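Local coordinates for protein 3-oxosteroid 1-dehydrogenase (Sterolibacterium denitrificans, PDB 7P18) that probably uses FAD to introduce a C1-C2 double bond into the A ring of 3-oxosteroids, handing the electrons to an acceptor, at residues Lys75-Gly80 and Asp117-Leu122; Ser530-Ala535 and Leu543-Thr548. All coordinates share one frame; numbering follows the deposited sequence.

Interaction 1 of 2, residues Lys75-Gly80 and Asp117-Leu122; sequences KAATQG and DYYQHL
A76 and L122 bring the two backbones closest, their CA atoms 6.6 Å apart, where the last turn of helix 67-78 meets a type I beta turn running from Y119 to L122. The turn is closed by its own bond from L122 N to Y119 O, and the helix ends as Q79 adopts positive phi; no hydrogen bond crosses between the segments. What joins them is apolar. One branch of L122 does most of the touching: its CD1 lies against the helix surface, 3.9 Å from A77 CA and 4.2 Å from A76 CB. The side chain reaches there because CG stands anti to the carbonyl carbon (chi1 -72°) and CD1 extends the chain. The A77 methyl is shared, with CB 4.0 Å from L122 CD1 and 4.2 Å from Y119 CE2, approaching the ring obliquely. The hydroxyl of Y119 is held by E365 OE2 and by the backbone N of Y536, a residue of the steroid pocket. Y73, one turn earlier on the helix, binds Y119 N through its hydroxyl and also packs on L122. Small alanines on the helix against a leucine and a tyrosine from a turn make a plain helix-to-loop packing, which joins the end of helix 67-78 to the loop between strands 109-111 and 131-138, with the Y119 side chain about 11 Å from the bound androstadienedione.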
ATOM      1  N   LYS A  75     -15.183 -14.412   2.212  1.00 20.31           N
ATOM      2  CA  LYS A  75     -16.078 -14.631   3.372  1.00 21.53           C
ATOM      3  C   LYS A  75     -15.230 -15.149   4.534  1.00 21.69           C
ATOM      4  O   LYS A  75     -15.403 -14.693   5.654  1.00 22.98           O
ATOM      5  CB  LYS A  75     -17.232 -15.587   3.017  1.00 19.28           C
ATOM      6  CG  LYS A  75     -18.300 -14.942   2.152  1.00 22.07           C
ATOM      7  CD  LYS A  75     -19.363 -15.948   1.737  1.00 23.48           C
ATOM      8  CE  LYS A  75     -20.198 -16.421   2.913  1.00 25.28           C
ATOM      9  NZ  LYS A  75     -21.037 -15.311   3.425  1.00 28.15           N
ATOM     10  N   ALA A  76     -14.307 -16.047   4.282  1.00 19.39           N
ATOM     11  CA  ALA A  76     -13.408 -16.580   5.322  1.00 21.77           C
ATOM     12  C   ALA A  76     -12.553 -15.437   5.873  1.00 21.86           C
ATOM     13  O   ALA A  76     -12.386 -15.369   7.097  1.00 24.14           O
ATOM     14  CB  ALA A  76     -12.567 -17.698   4.772  1.00 23.36           C
ATOM     15  N   ALA A  77     -12.056 -14.542   5.024  1.00 23.95           N
ATOM     16  CA  ALA A  77     -11.080 -13.520   5.461  1.00 21.91           C
ATOM     17  C   ALA A  77     -11.805 -12.397   6.198  1.00 21.04           C
ATOM     18  O   ALA A  77     -11.207 -11.834   7.142  1.00 21.78           O
ATOM     19  CB  ALA A  77     -10.300 -13.002   4.298  1.00 21.47           C
ATOM     20  N   THR A  78     -13.049 -12.078   5.835  1.00 21.39           N
ATOM     21  CA  THR A  78     -13.747 -10.866   6.350  1.00 21.67           C
ATOM     22  C   THR A  78     -14.648 -11.153   7.550  1.00 21.16           C
ATOM     23  O   THR A  78     -15.116 -10.151   8.167  1.00 24.16           O
ATOM     24  CB  THR A  78     -14.533 -10.136   5.249  1.00 21.48           C
ATOM     25  OG1 THR A  78     -15.547 -10.979   4.673  1.00 21.45           O
ATOM     26  CG2 THR A  78     -13.628  -9.600   4.167  1.00 22.17           C
ATOM     27  N   GLN A  79     -14.953 -12.413   7.806  1.00 22.76           N
ATOM     28  CA  GLN A  79     -15.561 -12.906   9.076  1.00 26.53           C
ATOM     29  C   GLN A  79     -16.854 -12.128   9.382  1.00 24.55           C
ATOM     30  O   GLN A  79     -17.064 -11.772  10.543  1.00 23.38           O
ATOM     31  CB  GLN A  79     -14.513 -12.802  10.191  1.00 31.16           C
ATOM     32  CG  GLN A  79     -13.334 -13.747   9.955  1.00 34.29           C
ATOM     33  CD  GLN A  79     -12.801 -14.307  11.244  1.00 47.82           C
ATOM     34  OE1 GLN A  79     -13.112 -15.466  11.624  1.00 40.55           O
ATOM     35  NE2 GLN A  79     -12.079 -13.414  11.937  1.00 41.00           N
ATOM     36  N   GLY A  80     -17.682 -11.866   8.382  1.00 24.08           N
ATOM     37  CA  GLY A  80     -19.025 -11.288   8.577  1.00 25.06           C
ATOM     38  C   GLY A  80     -18.999  -9.804   8.889  1.00 25.75           C
ATOM     39  O   GLY A  80     -20.082  -9.258   9.197  1.00 24.38           O
ATOM     40  N   ASP A 117      -1.560 -15.586  -2.818  1.00 22.01           N
ATOM     41  CA  ASP A 117      -2.505 -14.949  -1.865  1.00 19.54           C
ATOM     42  C   ASP A 117      -1.909 -15.013  -0.444  1.00 20.08           C
ATOM     43  O   ASP A 117      -1.156 -15.947  -0.116  1.00 19.02           O
ATOM     44  CB  ASP A 117      -3.864 -15.620  -1.926  1.00 19.11           C
ATOM     45  CG  ASP A 117      -4.627 -15.333  -3.208  1.00 21.25           C
ATOM     46  OD1 ASP A 117      -4.235 -14.392  -3.948  1.00 20.40           O
ATOM     47  OD2 ASP A 117      -5.603 -16.049  -3.437  1.00 22.18           O
ATOM     48  N   TYR A 118      -2.258 -14.057   0.413  1.00 20.30           N
ATOM     49  CA  TYR A 118      -1.589 -13.933   1.741  1.00 21.69           C
ATOM     50  C   TYR A 118      -2.020 -15.000   2.737  1.00 20.85           C
ATOM     51  O   TYR A 118      -1.337 -15.164   3.738  1.00 22.39           O
ATOM     52  CB  TYR A 118      -1.792 -12.509   2.265  1.00 21.84           C
ATOM     53  CG  TYR A 118      -0.913 -11.472   1.602  1.00 22.07           C
ATOM     54  CD1 TYR A 118      -0.164 -11.723   0.454  1.00 20.74           C
ATOM     55  CD2 TYR A 118      -0.846 -10.198   2.131  1.00 26.85           C
ATOM     56  CE1 TYR A 118       0.608 -10.741  -0.147  1.00 22.58           C
ATOM     57  CE2 TYR A 118      -0.066  -9.211   1.559  1.00 28.45           C
ATOM     58  CZ  TYR A 118       0.686  -9.483   0.432  1.00 26.39           C
ATOM     59  OH  TYR A 118       1.424  -8.463  -0.111  1.00 27.11           O
ATOM     60  N   TYR A 119      -3.197 -15.612   2.587  1.00 20.86           N
ATOM     61  CA  TYR A 119      -3.760 -16.530   3.591  1.00 19.81           C
ATOM     62  C   TYR A 119      -3.900 -17.922   2.966  1.00 23.27           C
ATOM     63  O   TYR A 119      -5.000 -18.324   2.561  1.00 20.95           O
ATOM     64  CB  TYR A 119      -5.111 -16.035   4.118  1.00 20.79           C
ATOM     65  CG  TYR A 119      -5.139 -14.638   4.681  1.00 20.32           C
ATOM     66  CD1 TYR A 119      -4.295 -14.230   5.712  1.00 23.20           C
ATOM     67  CD2 TYR A 119      -6.047 -13.716   4.203  1.00 19.01           C
ATOM     68  CE1 TYR A 119      -4.344 -12.926   6.209  1.00 22.31           C
ATOM     69  CE2 TYR A 119      -6.109 -12.424   4.699  1.00 20.24           C
ATOM     70  CZ  TYR A 119      -5.292 -12.045   5.745  1.00 20.61           C
ATOM     71  OH  TYR A 119      -5.398 -10.766   6.210  1.00 19.80           O
ATOM     72  N   GLN A 120      -2.782 -18.635   2.818  1.00 22.09           N
ATOM     73  CA  GLN A 120      -2.782 -19.924   2.098  1.00 22.15           C
ATOM     74  C   GLN A 120      -3.596 -20.951   2.907  1.00 23.62           C
ATOM     75  O   GLN A 120      -4.060 -21.938   2.307  1.00 25.57           O
ATOM     76  CB  GLN A 120      -1.353 -20.405   1.870  1.00 21.98           C
ATOM     77  CG  GLN A 120      -0.623 -19.591   0.813  1.00 20.96           C
ATOM     78  CD  GLN A 120      -1.228 -19.709  -0.559  1.00 20.60           C
ATOM     79  OE1 GLN A 120      -1.429 -20.802  -1.052  1.00 21.88           O
ATOM     80  NE2 GLN A 120      -1.569 -18.567  -1.168  1.00 19.93           N
ATOM     81  N   HIS A 121      -3.767 -20.744   4.209  1.00 21.23           N
ATOM     82  CA  HIS A 121      -4.546 -21.665   5.078  1.00 21.78           C
ATOM     83  C   HIS A 121      -6.060 -21.480   4.893  1.00 23.42           C
ATOM     84  O   HIS A 121      -6.791 -22.285   5.453  1.00 24.72           O
ATOM     85  CB  HIS A 121      -4.160 -21.459   6.520  1.00 24.82           C
ATOM     86  CG  HIS A 121      -4.378 -20.052   6.980  1.00 24.38           C
ATOM     87  ND1 HIS A 121      -3.409 -19.047   6.789  1.00 24.78           N
ATOM     88  CD2 HIS A 121      -5.442 -19.445   7.555  1.00 23.73           C
ATOM     89  CE1 HIS A 121      -3.869 -17.913   7.298  1.00 26.12           C
ATOM     90  NE2 HIS A 121      -5.113 -18.118   7.742  1.00 24.39           N
ATOM     91  N   LEU A 122      -6.536 -20.415   4.254  1.00 21.28           N
ATOM     92  CA  LEU A 122      -8.000 -20.184   4.104  1.00 21.88           C
ATOM     93  C   LEU A 122      -8.520 -20.916   2.880  1.00 23.37           C
ATOM     94  O   LEU A 122      -7.826 -21.043   1.869  1.00 23.07           O
ATOM     95  CB  LEU A 122      -8.290 -18.686   4.026  1.00 20.81           C
ATOM     96  CG  LEU A 122      -8.117 -17.923   5.339  1.00 22.18           C
ATOM     97  CD1 LEU A 122      -8.590 -16.492   5.160  1.00 24.30           C
ATOM     98  CD2 LEU A 122      -8.840 -18.599   6.523  1.00 23.02           C
TER

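Interaction 2 of 2, residues Ser530-Ala535 and Leu543-Thr548; sequences SVMGKA and LGPAMT. With FAD (flavin-adenine dinucleotide), chain C.
V531 turns CG1 into the position between its backbone N and carbonyl carbon (chi1 71°), and that methyl meets the ring of P545, 3.8 Å from P545 CB. M532 bends at chi2 (-58°) after a CG set beside the backbone N, which carries its terminal methyl round until CE lies 3.8 Å from P545 CG. The P545 ring, in the first turn of helix 543-559, thus receives two methyl groups from consecutive residues, and each of these side chains crosses it at about a right angle. Two turns and K499 shape the loop: S530 OG accepts from M532 N at 3.0 Å in an ST turn, inside a type I turn from S530 to G533, and a type II' turn follows from M532 to A535. K499 NZ binds the carbonyl oxygens of G533 and A535. Within the helix, G544 O accepts from both T548 N and T548 OG1; the hydroxyl, 2.8 Å from G544 O, sits well above the carbonyl plane. At the start of the helix, L543 N donates to flavin O2 over 2.8 Å in a nearly straight bond (171°), while L543 CD1 reaches 3.5 Å from flavin N3. Y90 of helix 84-104 packs against P545 as well. Between the segments the contact is purely apolar, whereas the polar bond goes to the cofactor; placed at the N-terminal end of a helix, flavin O2 would probably be polarised by the helix dipole, which could help to stabilise negative charge on the reduced ring.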
ATOM      1  N   SER A 530     -12.980  -0.393   4.719  1.00 21.30           N
ATOM      2  CA  SER A 530     -12.393  -1.434   3.855  1.00 20.43           C
ATOM      3  C   SER A 530     -13.397  -2.556   3.577  1.00 18.96           C
ATOM      4  O   SER A 530     -13.928  -3.186   4.541  1.00 20.82           O
ATOM      5  CB  SER A 530     -11.164  -2.022   4.486  1.00 20.72           C
ATOM      6  OG  SER A 530     -10.638  -3.054   3.673  1.00 20.31           O
ATOM      7  N   VAL A 531     -13.538  -2.895   2.295  1.00 20.80           N
ATOM      8  CA  VAL A 531     -14.358  -4.068   1.862  1.00 20.75           C
ATOM      9  C   VAL A 531     -13.692  -5.337   2.373  1.00 21.73           C
ATOM     10  O   VAL A 531     -14.322  -6.387   2.369  1.00 20.47           O
ATOM     11  CB  VAL A 531     -14.544  -4.072   0.328  1.00 21.63           C
ATOM     12  CG1 VAL A 531     -13.236  -4.432  -0.394  1.00 21.82           C
ATOM     13  CG2 VAL A 531     -15.692  -5.007  -0.061  1.00 21.39           C
ATOM     14  N   MET A 532     -12.423  -5.247   2.792  1.00 20.57           N
ATOM     15  CA  MET A 532     -11.637  -6.402   3.238  1.00 19.98           C
ATOM     16  C   MET A 532     -11.723  -6.566   4.759  1.00 20.44           C
ATOM     17  O   MET A 532     -11.054  -7.459   5.307  1.00 19.27           O
ATOM     18  CB  MET A 532     -10.194  -6.271   2.739  1.00 21.08           C
ATOM     19  CG  MET A 532     -10.091  -6.204   1.213  1.00 19.07           C
ATOM     20  SD  MET A 532     -10.846  -7.699   0.451  1.00 21.30           S
ATOM     21  CE  MET A 532     -10.595  -7.287  -1.276  1.00 20.81           C
ATOM     22  N   GLY A 533     -12.591  -5.809   5.419  1.00 19.73           N
ATOM     23  CA  GLY A 533     -12.808  -5.983   6.865  1.00 20.55           C
ATOM     24  C   GLY A 533     -11.539  -5.715   7.671  1.00 20.04           C
ATOM     25  O   GLY A 533     -10.910  -4.672   7.472  1.00 18.90           O
ATOM     26  N   LYS A 534     -11.108  -6.684   8.477  1.00 22.02           N
ATOM     27  CA  LYS A 534      -9.831  -6.573   9.240  1.00 21.81           C
ATOM     28  C   LYS A 534      -8.747  -7.418   8.569  1.00 22.90           C
ATOM     29  O   LYS A 534      -7.855  -7.892   9.246  1.00 21.75           O
ATOM     30  CB  LYS A 534     -10.098  -6.979  10.684  1.00 24.24           C
ATOM     31  CG  LYS A 534     -11.064  -6.069  11.413  1.00 22.32           C
ATOM     32  CD  LYS A 534     -11.450  -6.573  12.777  1.00 26.46           C
ATOM     33  CE  LYS A 534     -12.452  -5.695  13.477  1.00 29.84           C
ATOM     34  NZ  LYS A 534     -12.724  -6.271  14.813  1.00 29.31           N
ATOM     35  N   ALA A 535      -8.827  -7.573   7.240  1.00 20.23           N
ATOM     36  CA  ALA A 535      -7.957  -8.514   6.511  1.00 19.31           C
ATOM     37  C   ALA A 535      -7.314  -7.827   5.318  1.00 19.67           C
ATOM     38  O   ALA A 535      -7.643  -6.690   4.977  1.00 19.46           O
ATOM     39  CB  ALA A 535      -8.737  -9.741   6.117  1.00 21.09           C
ATOM     40  N   LEU A 543      -5.537  -1.148  -3.251  1.00 20.09           N
ATOM     41  CA  LEU A 543      -5.737  -0.489  -4.546  1.00 19.14           C
ATOM     42  C   LEU A 543      -6.795  -1.200  -5.408  1.00 21.20           C
ATOM     43  O   LEU A 543      -7.481  -0.488  -6.161  1.00 19.24           O
ATOM     44  CB  LEU A 543      -4.405  -0.382  -5.271  1.00 20.17           C
ATOM     45  CG  LEU A 543      -3.391   0.586  -4.652  1.00 21.90           C
ATOM     46  CD1 LEU A 543      -2.051   0.402  -5.359  1.00 22.21           C
ATOM     47  CD2 LEU A 543      -3.830   2.035  -4.806  1.00 23.16           C
ATOM     48  N   GLY A 544      -6.877  -2.522  -5.381  1.00 22.38           N
ATOM     49  CA  GLY A 544      -7.960  -3.246  -6.076  1.00 21.27           C
ATOM     50  C   GLY A 544      -9.309  -2.667  -5.666  1.00 21.25           C
ATOM     51  O   GLY A 544     -10.102  -2.224  -6.507  1.00 19.92           O
ATOM     52  N   PRO A 545      -9.597  -2.630  -4.353  1.00 20.22           N
ATOM     53  CA  PRO A 545     -10.843  -2.037  -3.871  1.00 20.35           C
ATOM     54  C   PRO A 545     -11.016  -0.568  -4.238  1.00 20.53           C
ATOM     55  O   PRO A 545     -12.132  -0.190  -4.586  1.00 20.81           O
ATOM     56  CB  PRO A 545     -10.783  -2.297  -2.368  1.00 20.16           C
ATOM     57  CG  PRO A 545     -10.018  -3.621  -2.284  1.00 20.64           C
ATOM     58  CD  PRO A 545      -8.915  -3.400  -3.299  1.00 20.04           C
ATOM     59  N   ALA A 546      -9.952   0.234  -4.164  1.00 18.90           N
ATOM     60  CA  ALA A 546     -10.052   1.690  -4.458  1.00 20.02           C
ATOM     61  C   ALA A 546     -10.530   1.845  -5.902  1.00 18.18           C
ATOM     62  O   ALA A 546     -11.525   2.560  -6.155  1.00 21.91           O
ATOM     63  CB  ALA A 546      -8.722   2.400  -4.218  1.00 18.62           C
ATOM     64  N   MET A 547      -9.853   1.195  -6.818  1.00 19.84           N
ATOM     65  CA  MET A 547     -10.183   1.324  -8.253  1.00 21.29           C
ATOM     66  C   MET A 547     -11.506   0.620  -8.577  1.00 21.28           C
ATOM     67  O   MET A 547     -12.240   1.156  -9.423  1.00 21.81           O
ATOM     68  CB  MET A 547      -9.017   0.879  -9.143  1.00 24.06           C
ATOM     69  CG  MET A 547      -7.917   2.019  -9.243  1.00 24.88           C
ATOM     70  SD  MET A 547      -6.882   1.963 -10.646  1.00 32.07           S
ATOM     71  CE  MET A 547      -6.228   0.300 -10.570  1.00 33.15           C
ATOM     72  N   THR A 548     -11.821  -0.515  -7.957  1.00 22.45           N
ATOM     73  CA  THR A 548     -13.032  -1.301  -8.324  1.00 20.84           C
ATOM     74  C   THR A 548     -14.273  -0.521  -7.865  1.00 21.39           C
ATOM     75  O   THR A 548     -15.199  -0.364  -8.646  1.00 21.22           O
ATOM     76  CB  THR A 548     -12.988  -2.724  -7.769  1.00 21.05           C
ATOM     77  OG1 THR A 548     -11.857  -3.417  -8.314  1.00 19.96           O
ATOM     78  CG2 THR A 548     -14.297  -3.440  -8.067  1.00 20.01           C
TER
HETATM   79  PA  FAD C 601      -4.220   8.193  -1.909  1.00 22.25           P
HETATM   80  O1A FAD C 601      -3.580   7.358  -2.958  1.00 20.93           O
HETATM   81  O2A FAD C 601      -3.260   8.621  -0.832  1.00 21.24           O
HETATM   82  O5B FAD C 601      -4.856   9.451  -2.632  1.00 22.27           O
HETATM   83  C5B FAD C 601      -5.574  10.427  -1.833  1.00 21.40           C
HETATM   84  C4B FAD C 601      -5.328  11.783  -2.422  1.00 20.82           C
HETATM   85  O4B FAD C 601      -6.292  12.717  -1.866  1.00 24.47           O
HETATM   86  C3B FAD C 601      -3.934  12.388  -2.151  1.00 22.05           C
HETATM   87  O3B FAD C 601      -3.332  12.851  -3.355  1.00 22.28           O
HETATM   88  C2B FAD C 601      -4.224  13.519  -1.162  1.00 24.19           C
HETATM   89  O2B FAD C 601      -3.234  14.540  -1.180  1.00 23.55           O
HETATM   90  C1B FAD C 601      -5.644  13.924  -1.559  1.00 23.41           C
HETATM   91  N9A FAD C 601      -6.391  14.640  -0.524  1.00 24.23           N
HETATM   92  C8A FAD C 601      -6.336  14.496   0.833  1.00 22.74           C
HETATM   93  N7A FAD C 601      -7.083  15.391   1.473  1.00 24.82           N
HETATM   94  C5A FAD C 601      -7.692  16.124   0.462  1.00 22.91           C
HETATM   95  C6A FAD C 601      -8.602  17.202   0.478  1.00 22.67           C
HETATM   96  N6A FAD C 601      -9.036  17.807   1.591  1.00 22.78           N
HETATM   97  N1A FAD C 601      -9.001  17.693  -0.715  1.00 22.24           N
HETATM   98  C2A FAD C 601      -8.533  17.122  -1.828  1.00 23.26           C
HETATM   99  N3A FAD C 601      -7.620  16.156  -1.969  1.00 23.85           N
HETATM  100  C4A FAD C 601      -7.260  15.677  -0.765  1.00 24.95           C
HETATM  101  N1  FAD C 601      -1.670  -1.043  -1.690  1.00 21.16           N
HETATM  102  C2  FAD C 601      -1.976  -1.963  -2.633  1.00 23.27           C
HETATM  103  O2  FAD C 601      -3.130  -2.420  -2.728  1.00 21.63           O
HETATM  104  N3  FAD C 601      -1.068  -2.393  -3.515  1.00 21.91           N
HETATM  105  C4  FAD C 601       0.282  -2.154  -3.358  1.00 24.80           C
HETATM  106  O4  FAD C 601       1.043  -2.487  -4.261  1.00 23.17           O
HETATM  107  C4X FAD C 601       0.669  -1.218  -2.362  1.00 24.67           C
HETATM  108  N5  FAD C 601       1.950  -0.929  -2.203  1.00 24.67           N
HETATM  109  C5X FAD C 601       2.275   0.038  -1.281  1.00 22.08           C
HETATM  110  C6  FAD C 601       3.627   0.436  -1.157  1.00 25.62           C
HETATM  111  C7  FAD C 601       3.999   1.500  -0.345  1.00 25.05           C
HETATM  112  C7M FAD C 601       5.448   1.930  -0.251  1.00 24.43           C
HETATM  113  C8  FAD C 601       2.999   2.228   0.324  1.00 23.71           C
HETATM  114  C8M FAD C 601       3.371   3.413   1.197  1.00 27.91           C
HETATM  115  C9  FAD C 601       1.688   1.797   0.277  1.00 22.55           C
HETATM  116  C9A FAD C 601       1.284   0.738  -0.559  1.00 23.19           C
HETATM  117  N10 FAD C 601      -0.045   0.291  -0.643  1.00 22.20           N
HETATM  118  C10 FAD C 601      -0.403  -0.681  -1.568  1.00 23.65           C
HETATM  119  C1' FAD C 601      -1.123   1.015   0.039  1.00 20.37           C
HETATM  120  C2' FAD C 601      -1.774   2.018  -0.938  1.00 20.47           C
HETATM  121  O2' FAD C 601      -0.821   2.892  -1.542  1.00 19.97           O
HETATM  122  C3' FAD C 601      -2.884   2.857  -0.281  1.00 19.24           C
HETATM  123  O3' FAD C 601      -3.672   2.079   0.622  1.00 20.05           O
HETATM  124  C4' FAD C 601      -3.742   3.528  -1.333  1.00 20.17           C
HETATM  125  O4' FAD C 601      -2.883   4.254  -2.200  1.00 21.86           O
HETATM  126  C5' FAD C 601      -4.807   4.445  -0.770  1.00 20.20           C
HETATM  127  O5' FAD C 601      -5.442   5.065  -1.905  1.00 20.79           O
HETATM  128  P   FAD C 601      -6.441   6.282  -1.694  1.00 21.66           P
HETATM  129  O1P FAD C 601      -6.827   6.625  -3.068  1.00 21.93           O
HETATM  130  O2P FAD C 601      -7.426   6.037  -0.640  1.00 20.91           O
HETATM  131  O3P FAD C 601      -5.457   7.474  -1.155  1.00 22.35           O

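Interaction 2 is the more buried, next to the flavin, while interaction 1 lies farther out and is only partly buried. Neither has a hydrogen bond between its segments: the first rests on alanine methyls against leucine and tyrosine, the second on valine and methionine methyls against a proline ring. Polar chemistry enters from outside, through the tyrosine hydroxyl in 75-80/117-122 and the cofactor in 530-535/543-548. Although no segment is shared, the contacts touch: Y119 OH lies 3.4 Å from A535 CA, and T78 CG2 is 3.5 Å from M532 O. Loop 530-535 therefore packs on helix 67-78 through M532 and A535, and on helix 543-559 through V531 and M532.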